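Local coordinates for protein malate dehydrogenase (Picrophilus torridus, PDB 4BGV) that probably catalyses the reversible, NAD-dependent oxidation of malate to oxaloacetate in the tricarboxylic acid cycle, at residues P186-S191 / L202-I207; N173-G178 / Y289-N294. All coordinates share one frame; numbering follows the deposited sequence.

How the contacts relate
Both contacts lie in the alpha/beta C-terminal domain of the LDH/MDH superfamily, with centres about 13 Å apart. They share one antiparallel sheet, in which strands 172-178 and 184-193 are neighbours. Contact 1 joins the broken part of strand 184-193 to the start of helix 204-215. It is mainly buried, and the exposed Arg204 adds its guanidinium at one side. Contact 2 sets strand 172-178 against the loop before helix 295-321, using two aromatic rings. It lies nearer the chain's centre (about 17 Å, against 24 Å, centre to centre). Backbone bonding between Phe187 N and Phe175 O (2.8 Å) links the two. Contact 1 mixes aliphatic packing with a guanidinium group; contact 2 relies on carbon alone.

Contact 1: residues P186-S191 / L202-I207; sequences PFIRYS and LPREKI
Phe187 O is gripped by two donors, just before Ile188, the residue that meets both Arg204 and Ile207. Tyr190 N reaches it at 3.1 Å and closes a type I beta turn. Ser191 OG reaches the same Phe187 O at 3.0 Å, from the opposite face of the carbonyl plane and tilted 34° from that plane. A second type I turn follows, closed by Ser191 N on Ile188 O. The paired turns interrupt strand 184-193 in the C-terminal alpha/beta domain and present Ile188 to the first turn of helix 204-215. Ser191 OG also bonds to Phe175 N on the neighbouring strand, so it links the turn to the sheet.

Ile188, at the corner, offers only carbon to the helix. Ile188 CD1 packs on Ile207 CG2 at 3.8 Å, with the two side chains crossing at a slant. Phe157 of helix 150-165 and Val211 further along helix 204-215 also pack on Ile188. Arg204 closes the solvent side. Its chain bends twice (chi2 61°, chi3 53°), which brings the guanidinium back to Ile188, meeting it obliquely. The charge is met by Glu199 at NH2 and Asp208 at NH1, which should hold the group in place. Arg204 NH2 lies 3.9 Å from Ile188 CG2, and Arg204 NH1 lies 4.0 Å from Ile188 CG1.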
ATOM      1  N   PRO A 186     -29.137 -10.771  -9.060  1.00 17.99           N
ATOM      2  CA  PRO A 186     -27.860 -11.062  -9.715  1.00 15.29           C
ATOM      3  C   PRO A 186     -28.049 -11.139 -11.226  1.00 14.35           C
ATOM      4  O   PRO A 186     -29.129 -11.533 -11.676  1.00 15.63           O
ATOM      5  CB  PRO A 186     -27.517 -12.456  -9.180  1.00 15.23           C
ATOM      6  CG  PRO A 186     -28.868 -13.103  -8.968  1.00 19.24           C
ATOM      7  CD  PRO A 186     -29.809 -11.988  -8.557  1.00 20.02           C
ATOM      8  N   PHE A 187     -27.034 -10.738 -11.992  1.00 15.07           N
ATOM      9  CA  PHE A 187     -26.966 -11.076 -13.419  1.00 15.92           C
ATOM     10  C   PHE A 187     -25.845 -12.096 -13.518  1.00 17.71           C
ATOM     11  O   PHE A 187     -24.653 -11.745 -13.515  1.00 16.33           O
ATOM     12  CB  PHE A 187     -26.614  -9.870 -14.311  1.00 14.29           C
ATOM     13  CG  PHE A 187     -27.742  -8.884 -14.531  1.00 14.78           C
ATOM     14  CD1 PHE A 187     -28.590  -8.510 -13.497  1.00 15.34           C
ATOM     15  CD2 PHE A 187     -27.909  -8.286 -15.770  1.00 11.45           C
ATOM     16  CE1 PHE A 187     -29.616  -7.576 -13.707  1.00 15.18           C
ATOM     17  CE2 PHE A 187     -28.913  -7.348 -15.990  1.00 14.04           C
ATOM     18  CZ  PHE A 187     -29.768  -6.989 -14.953  1.00 13.27           C
ATOM     19  N   ILE A 188     -26.220 -13.365 -13.566  1.00 17.20           N
ATOM     20  CA  ILE A 188     -25.233 -14.439 -13.639  1.00 18.88           C
ATOM     21  C   ILE A 188     -24.416 -14.316 -14.912  1.00 13.98           C
ATOM     22  O   ILE A 188     -23.208 -14.541 -14.898  1.00 12.93           O
ATOM     23  CB  ILE A 188     -25.911 -15.822 -13.576  1.00 19.37           C
ATOM     24  CG1 ILE A 188     -26.560 -16.022 -12.210  1.00 20.89           C
ATOM     25  CG2 ILE A 188     -24.921 -16.928 -13.867  1.00 17.78           C
ATOM     26  CD1 ILE A 188     -25.722 -15.531 -11.065  1.00 19.20           C
ATOM     27  N   ARG A 189     -25.072 -13.927 -16.004  1.00 12.59           N
ATOM     28  CA  ARG A 189     -24.378 -13.794 -17.287  1.00 14.59           C
ATOM     29  C   ARG A 189     -23.291 -12.720 -17.285  1.00 14.12           C
ATOM     30  O   ARG A 189     -22.365 -12.782 -18.094  1.00 15.95           O
ATOM     31  CB  ARG A 189     -25.372 -13.555 -18.429  1.00 17.01           C
ATOM     32  CG  ARG A 189     -26.167 -12.277 -18.288  1.00 18.12           C
ATOM     33  CD  ARG A 189     -27.408 -12.285 -19.172  1.00 16.20           C
ATOM     34  NE  ARG A 189     -28.193 -11.082 -18.937  1.00 17.45           N
ATOM     35  CZ  ARG A 189     -28.187 -10.024 -19.737  1.00 19.22           C
ATOM     36  NH1 ARG A 189     -27.456 -10.035 -20.850  1.00 18.47           N
ATOM     37  NH2 ARG A 189     -28.939  -8.977 -19.446  1.00 20.66           N
ATOM     38  N   TYR A 190     -23.394 -11.741 -16.382  1.00 10.44           N
ATOM     39  CA  TYR A 190     -22.369 -10.704 -16.294  1.00 14.27           C
ATOM     40  C   TYR A 190     -21.332 -11.010 -15.219  1.00 13.38           C
ATOM     41  O   TYR A 190     -20.532 -10.148 -14.850  1.00 15.70           O
ATOM     42  CB  TYR A 190     -22.992  -9.343 -16.006  1.00 10.62           C
ATOM     43  CG  TYR A 190     -23.772  -8.725 -17.151  1.00 10.44           C
ATOM     44  CD1 TYR A 190     -23.774  -9.287 -18.429  1.00 14.38           C
ATOM     45  CD2 TYR A 190     -24.464  -7.542 -16.959  1.00 13.95           C
ATOM     46  CE1 TYR A 190     -24.489  -8.687 -19.474  1.00 12.35           C
ATOM     47  CE2 TYR A 190     -25.176  -6.939 -17.991  1.00 13.36           C
ATOM     48  CZ  TYR A 190     -25.181  -7.508 -19.236  1.00 13.54           C
ATOM     49  OH  TYR A 190     -25.891  -6.881 -20.235  1.00 17.21           O
ATOM     50  N   SER A 191     -21.378 -12.221 -14.683  1.00  9.52           N
ATOM     51  CA  SER A 191     -20.454 -12.614 -13.624  1.00 11.82           C
ATOM     52  C   SER A 191     -19.469 -13.568 -14.251  1.00 10.81           C
ATOM     53  O   SER A 191     -19.855 -14.445 -15.033  1.00 10.05           O
ATOM     54  CB  SER A 191     -21.204 -13.291 -12.462  1.00 12.88           C
ATOM     55  OG  SER A 191     -22.185 -12.412 -11.925  1.00 14.24           O
ATOM     56  N   LEU A 202     -18.897 -23.325 -13.524  1.00 16.13           N
ATOM     57  CA  LEU A 202     -19.569 -23.979 -12.401  1.00 11.89           C
ATOM     58  C   LEU A 202     -20.933 -24.506 -12.826  1.00 16.94           C
ATOM     59  O   LEU A 202     -21.588 -23.903 -13.673  1.00 18.97           O
ATOM     60  CB  LEU A 202     -19.747 -22.989 -11.243  1.00 13.98           C
ATOM     61  CG  LEU A 202     -18.513 -22.557 -10.447  1.00 15.16           C
ATOM     62  CD1 LEU A 202     -18.827 -21.361  -9.531  1.00 17.63           C
ATOM     63  CD2 LEU A 202     -17.971 -23.717  -9.635  1.00 17.17           C
ATOM     64  N   PRO A 203     -21.371 -25.636 -12.234  1.00 17.69           N
ATOM     65  CA  PRO A 203     -22.727 -26.145 -12.477  1.00 18.78           C
ATOM     66  C   PRO A 203     -23.754 -25.147 -11.957  1.00 19.25           C
ATOM     67  O   PRO A 203     -23.507 -24.452 -10.972  1.00 16.86           O
ATOM     68  CB  PRO A 203     -22.781 -27.428 -11.645  1.00 23.67           C
ATOM     69  CG  PRO A 203     -21.351 -27.795 -11.393  1.00 21.86           C
ATOM     70  CD  PRO A 203     -20.590 -26.521 -11.358  1.00 16.59           C
ATOM     71  N   ARG A 204     -24.891 -25.062 -12.634  1.00 20.58           N
ATOM     72  CA  ARG A 204     -25.958 -24.150 -12.234  1.00 26.95           C
ATOM     73  C   ARG A 204     -26.342 -24.329 -10.763  1.00 21.67           C
ATOM     74  O   ARG A 204     -26.572 -23.349 -10.050  1.00 22.19           O
ATOM     75  CB  ARG A 204     -27.169 -24.343 -13.153  1.00 33.90           C
ATOM     76  CG  ARG A 204     -28.500 -23.829 -12.615  1.00 44.22           C
ATOM     77  CD  ARG A 204     -28.500 -22.332 -12.346  1.00 49.76           C
ATOM     78  NE  ARG A 204     -28.065 -21.538 -13.489  1.00 54.27           N
ATOM     79  CZ  ARG A 204     -28.069 -20.209 -13.508  1.00 56.32           C
ATOM     80  NH1 ARG A 204     -28.491 -19.537 -12.443  1.00 57.18           N
ATOM     81  NH2 ARG A 204     -27.659 -19.555 -14.589  1.00 53.54           N
ATOM     82  N   GLU A 205     -26.390 -25.577 -10.313  1.00 20.97           N
ATOM     83  CA  GLU A 205     -26.754 -25.878  -8.934  1.00 23.10           C
ATOM     84  C   GLU A 205     -25.827 -25.166  -7.953  1.00 21.72           C
ATOM     85  O   GLU A 205     -26.287 -24.598  -6.957  1.00 19.70           O
ATOM     86  CB  GLU A 205     -26.712 -27.381  -8.676  1.00 33.85           C
ATOM     87  CG  GLU A 205     -27.833 -27.865  -7.786  1.00 49.82           C
ATOM     88  CD  GLU A 205     -27.988 -27.010  -6.542  1.00 61.82           C
ATOM     89  OE1 GLU A 205     -27.150 -27.142  -5.629  1.00 63.44           O
ATOM     90  OE2 GLU A 205     -28.937 -26.195  -6.482  1.00 68.27           O
ATOM     91  N   LYS A 206     -24.529 -25.196  -8.242  1.00 14.86           N
ATOM     92  CA  LYS A 206     -23.549 -24.547  -7.376  1.00 13.97           C
ATOM     93  C   LYS A 206     -23.690 -23.030  -7.420  1.00 12.90           C
ATOM     94  O   LYS A 206     -23.541 -22.351  -6.392  1.00 13.56           O
ATOM     95  CB  LYS A 206     -22.124 -24.965  -7.750  1.00 17.63           C
ATOM     96  CG  LYS A 206     -21.063 -24.367  -6.845  1.00 19.89           C
ATOM     97  CD  LYS A 206     -21.318 -24.712  -5.369  1.00 22.23           C
ATOM     98  CE  LYS A 206     -21.223 -26.211  -5.106  1.00 25.74           C
ATOM     99  NZ  LYS A 206     -21.360 -26.512  -3.637  1.00 27.19           N
ATOM    100  N   ILE A 207     -23.966 -22.490  -8.605  1.00 13.93           N
ATOM    101  CA  ILE A 207     -24.152 -21.048  -8.751  1.00 14.71           C
ATOM    102  C   ILE A 207     -25.386 -20.611  -7.959  1.00 17.48           C
ATOM    103  O   ILE A 207     -25.360 -19.593  -7.270  1.00 12.18           O
ATOM    104  CB  ILE A 207     -24.271 -20.628 -10.232  1.00 16.34           C
ATOM    105  CG1 ILE A 207     -22.929 -20.862 -10.953  1.00 15.47           C
ATOM    106  CG2 ILE A 207     -24.686 -19.154 -10.367  1.00 17.94           C
ATOM    107  CD1 ILE A 207     -23.021 -20.756 -12.488  1.00 16.53           C
TER

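Contact 2: residues N173-G178 / Y289-N294; sequences NAFVIG and YDLKFN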
ATOM      1  N   ASN A 173     -15.569 -11.403 -10.855  1.00 15.15           N
ATOM      2  CA  ASN A 173     -16.501 -10.298 -10.987  1.00 14.60           C
ATOM      3  C   ASN A 173     -17.906 -10.814 -10.807  1.00 13.59           C
ATOM      4  O   ASN A 173     -18.308 -11.744 -11.485  1.00 14.26           O
ATOM      5  CB  ASN A 173     -16.358  -9.664 -12.357  1.00 15.77           C
ATOM      6  CG  ASN A 173     -14.945  -9.179 -12.610  1.00 22.90           C
ATOM      7  OD1 ASN A 173     -14.548  -8.142 -12.090  1.00 22.21           O
ATOM      8  ND2 ASN A 173     -14.166  -9.949 -13.378  1.00 21.42           N
ATOM      9  N   ALA A 174     -18.653 -10.218  -9.885  1.00 11.21           N
ATOM     10  CA  ALA A 174     -19.997 -10.694  -9.579  1.00 13.10           C
ATOM     11  C   ALA A 174     -20.986  -9.540  -9.706  1.00 12.42           C
ATOM     12  O   ALA A 174     -20.858  -8.532  -9.014  1.00 14.86           O
ATOM     13  CB  ALA A 174     -20.033 -11.274  -8.170  1.00 15.27           C
ATOM     14  N   PHE A 175     -21.963  -9.699 -10.591  1.00 11.23           N
ATOM     15  CA  PHE A 175     -22.858  -8.608 -10.958  1.00 11.00           C
ATOM     16  C   PHE A 175     -24.173  -8.701 -10.194  1.00 13.14           C
ATOM     17  O   PHE A 175     -24.952  -9.630 -10.401  1.00 16.48           O
ATOM     18  CB  PHE A 175     -23.124  -8.654 -12.471  1.00  9.06           C
ATOM     19  CG  PHE A 175     -23.732  -7.398 -13.014  1.00 12.07           C
ATOM     20  CD1 PHE A 175     -25.094  -7.207 -12.976  1.00 10.79           C
ATOM     21  CD2 PHE A 175     -22.935  -6.403 -13.536  1.00 16.02           C
ATOM     22  CE1 PHE A 175     -25.666  -6.062 -13.468  1.00 15.65           C
ATOM     23  CE2 PHE A 175     -23.501  -5.245 -14.032  1.00 15.99           C
ATOM     24  CZ  PHE A 175     -24.867  -5.076 -13.993  1.00 15.76           C
ATOM     25  N   VAL A 176     -24.413  -7.738  -9.309  1.00 15.87           N
ATOM     26  CA  VAL A 176     -25.687  -7.672  -8.599  1.00 15.79           C
ATOM     27  C   VAL A 176     -26.256  -6.262  -8.573  1.00 16.97           C
ATOM     28  O   VAL A 176     -25.525  -5.281  -8.411  1.00 16.65           O
ATOM     29  CB  VAL A 176     -25.550  -8.165  -7.150  1.00 16.94           C
ATOM     30  CG1 VAL A 176     -25.396  -9.690  -7.122  1.00 20.50           C
ATOM     31  CG2 VAL A 176     -24.380  -7.486  -6.466  1.00 21.58           C
ATOM     32  N   ILE A 177     -27.567  -6.158  -8.732  1.00 12.87           N
ATOM     33  CA  ILE A 177     -28.240  -4.877  -8.556  1.00  9.75           C
ATOM     34  C   ILE A 177     -29.417  -5.052  -7.588  1.00 12.39           C
ATOM     35  O   ILE A 177     -29.654  -6.147  -7.070  1.00 15.17           O
ATOM     36  CB  ILE A 177     -28.722  -4.274  -9.914  1.00 11.07           C
ATOM     37  CG1 ILE A 177     -29.728  -5.194 -10.613  1.00 10.69           C
ATOM     38  CG2 ILE A 177     -27.530  -3.993 -10.841  1.00 12.72           C
ATOM     39  CD1 ILE A 177     -30.300  -4.583 -11.919  1.00 11.15           C
ATOM     40  N   GLY A 178     -30.155  -3.978  -7.336  1.00 10.31           N
ATOM     41  CA  GLY A 178     -31.299  -4.069  -6.440  1.00 13.00           C
ATOM     42  C   GLY A 178     -30.891  -3.957  -4.980  1.00 15.90           C
ATOM     43  O   GLY A 178     -29.843  -3.384  -4.674  1.00 19.47           O
ATOM     44  N   TYR A 289     -25.912   3.695 -15.413  1.00 10.82           N
ATOM     45  CA  TYR A 289     -25.933   2.840 -16.595  1.00  9.74           C
ATOM     46  C   TYR A 289     -27.296   2.162 -16.723  1.00 14.69           C
ATOM     47  O   TYR A 289     -27.833   1.640 -15.749  1.00 12.63           O
ATOM     48  CB  TYR A 289     -24.809   1.818 -16.522  1.00  9.62           C
ATOM     49  CG  TYR A 289     -23.444   2.487 -16.538  1.00 10.46           C
ATOM     50  CD1 TYR A 289     -22.848   2.925 -15.361  1.00 12.09           C
ATOM     51  CD2 TYR A 289     -22.795   2.732 -17.739  1.00 12.80           C
ATOM     52  CE1 TYR A 289     -21.595   3.562 -15.376  1.00 11.90           C
ATOM     53  CE2 TYR A 289     -21.556   3.361 -17.769  1.00 11.28           C
ATOM     54  CZ  TYR A 289     -20.964   3.767 -16.582  1.00 10.93           C
ATOM     55  OH  TYR A 289     -19.740   4.392 -16.621  1.00 14.81           O
ATOM     56  N   ASP A 290     -27.870   2.210 -17.918  1.00 15.38           N
ATOM     57  CA  ASP A 290     -29.160   1.569 -18.156  1.00 17.38           C
ATOM     58  C   ASP A 290     -28.942   0.159 -18.690  1.00 15.50           C
ATOM     59  O   ASP A 290     -28.440  -0.017 -19.790  1.00 21.37           O
ATOM     60  CB  ASP A 290     -29.997   2.382 -19.145  1.00 20.17           C
ATOM     61  CG  ASP A 290     -30.383   3.736 -18.593  1.00 23.32           C
ATOM     62  OD1 ASP A 290     -30.667   3.830 -17.372  1.00 20.08           O
ATOM     63  OD2 ASP A 290     -30.382   4.703 -19.372  1.00 28.38           O
ATOM     64  N   LEU A 291     -29.329  -0.836 -17.908  1.00 11.56           N
ATOM     65  CA  LEU A 291     -29.148  -2.230 -18.298  1.00 16.72           C
ATOM     66  C   LEU A 291     -30.276  -2.749 -19.179  1.00 17.50           C
ATOM     67  O   LEU A 291     -31.399  -2.263 -19.108  1.00 12.82           O
ATOM     68  CB  LEU A 291     -29.060  -3.117 -17.051  1.00 11.67           C
ATOM     69  CG  LEU A 291     -27.942  -2.790 -16.067  1.00 14.54           C
ATOM     70  CD1 LEU A 291     -28.091  -3.655 -14.821  1.00 15.09           C
ATOM     71  CD2 LEU A 291     -26.584  -3.004 -16.717  1.00 13.48           C
ATOM     72  N   LYS A 292     -29.953  -3.745 -19.996  1.00 12.61           N
ATOM     73  CA  LYS A 292     -30.950  -4.543 -20.688  1.00 23.33           C
ATOM     74  C   LYS A 292     -31.209  -5.784 -19.841  1.00 19.64           C
ATOM     75  O   LYS A 292     -30.282  -6.520 -19.530  1.00 23.45           O
ATOM     76  CB  LYS A 292     -30.425  -4.980 -22.052  1.00 26.98           C
ATOM     77  CG  LYS A 292     -29.805  -3.876 -22.892  1.00 35.11           C
ATOM     78  CD  LYS A 292     -29.611  -4.365 -24.325  1.00 42.25           C
ATOM     79  CE  LYS A 292     -28.356  -3.802 -24.961  1.00 44.76           C
ATOM     80  NZ  LYS A 292     -27.342  -4.878 -25.160  1.00 48.37           N
ATOM     81  N   PHE A 293     -32.460  -6.015 -19.466  1.00 15.44           N
ATOM     82  CA  PHE A 293     -32.805  -7.173 -18.645  1.00 15.22           C
ATOM     83  C   PHE A 293     -33.249  -8.339 -19.522  1.00 15.29           C
ATOM     84  O   PHE A 293     -34.015  -8.149 -20.469  1.00 18.95           O
ATOM     85  CB  PHE A 293     -33.977  -6.845 -17.693  1.00 16.08           C
ATOM     86  CG  PHE A 293     -33.677  -5.777 -16.664  1.00 19.43           C
ATOM     87  CD1 PHE A 293     -33.740  -4.430 -16.995  1.00 23.13           C
ATOM     88  CD2 PHE A 293     -33.363  -6.121 -15.360  1.00 17.46           C
ATOM     89  CE1 PHE A 293     -33.478  -3.452 -16.034  1.00 22.07           C
ATOM     90  CE2 PHE A 293     -33.108  -5.148 -14.396  1.00 14.38           C
ATOM     91  CZ  PHE A 293     -33.166  -3.817 -14.735  1.00 18.97           C
ATOM     92  N   ASN A 294     -32.800  -9.549 -19.204  1.00 15.29           N
ATOM     93  CA  ASN A 294     -33.454 -10.728 -19.768  1.00 16.21           C
ATOM     94  C   ASN A 294     -34.732 -11.021 -18.968  1.00 15.67           C
ATOM     95  O   ASN A 294     -35.003 -10.357 -17.970  1.00 15.14           O
ATOM     96  CB  ASN A 294     -32.496 -11.941 -19.887  1.00 15.82           C
ATOM     97  CG  ASN A 294     -32.124 -12.566 -18.542  1.00 21.68           C
ATOM     98  OD1 ASN A 294     -32.776 -12.334 -17.521  1.00 23.56           O
ATOM     99  ND2 ASN A 294     -31.071 -13.400 -18.549  1.00 17.86           N
TER
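Phe175, Ile177, Leu291 and Phe293 carry this contact between strand 172-178 and the loop that leads into helix 295-321, in the C-terminal domain. The aromatic contacts come first. Leu291 CD1 meets the Phe175 ring at its edge, close to the ring plane, 3.6 Å from Phe175 CZ. Leu291 CD2 also touches Phe175 CZ, at 3.8 Å, but stands further off the ring plane, on the same side as CD1. Two residues further on, Phe293 CE2 lies 3.8 Å from Ile177 CD1, and the two side chains meet at a slant.

The aliphatic contact lies between these two. Ile177 and Leu291 reach toward each other tip to tip, with Ile177 CD1 and Leu291 CD1 3.8 Å apart. Ile177 CG1 sits between the backbone N and the carbonyl carbon (chi1 61°), and the extended chain beyond it carries CD1 to both loop residues. Pro277 of strand 272-281 packs on Phe175, Ile177 and Leu291. The side chain of Ile177 is about 11 Å from that of His180, probably the catalytic proton acceptor, just past the strand.

Polar bonds act around the edges. Tyr267 OH bonds both Tyr289 O and Leu291 N. Asn294 caps helix 295-321 through Glu297 N, and Lys292 forms a salt bridge with Asp200 of the second subunit. The contact is carbon on carbon and so not directional; these directed bonds all reach partners outside the two segments.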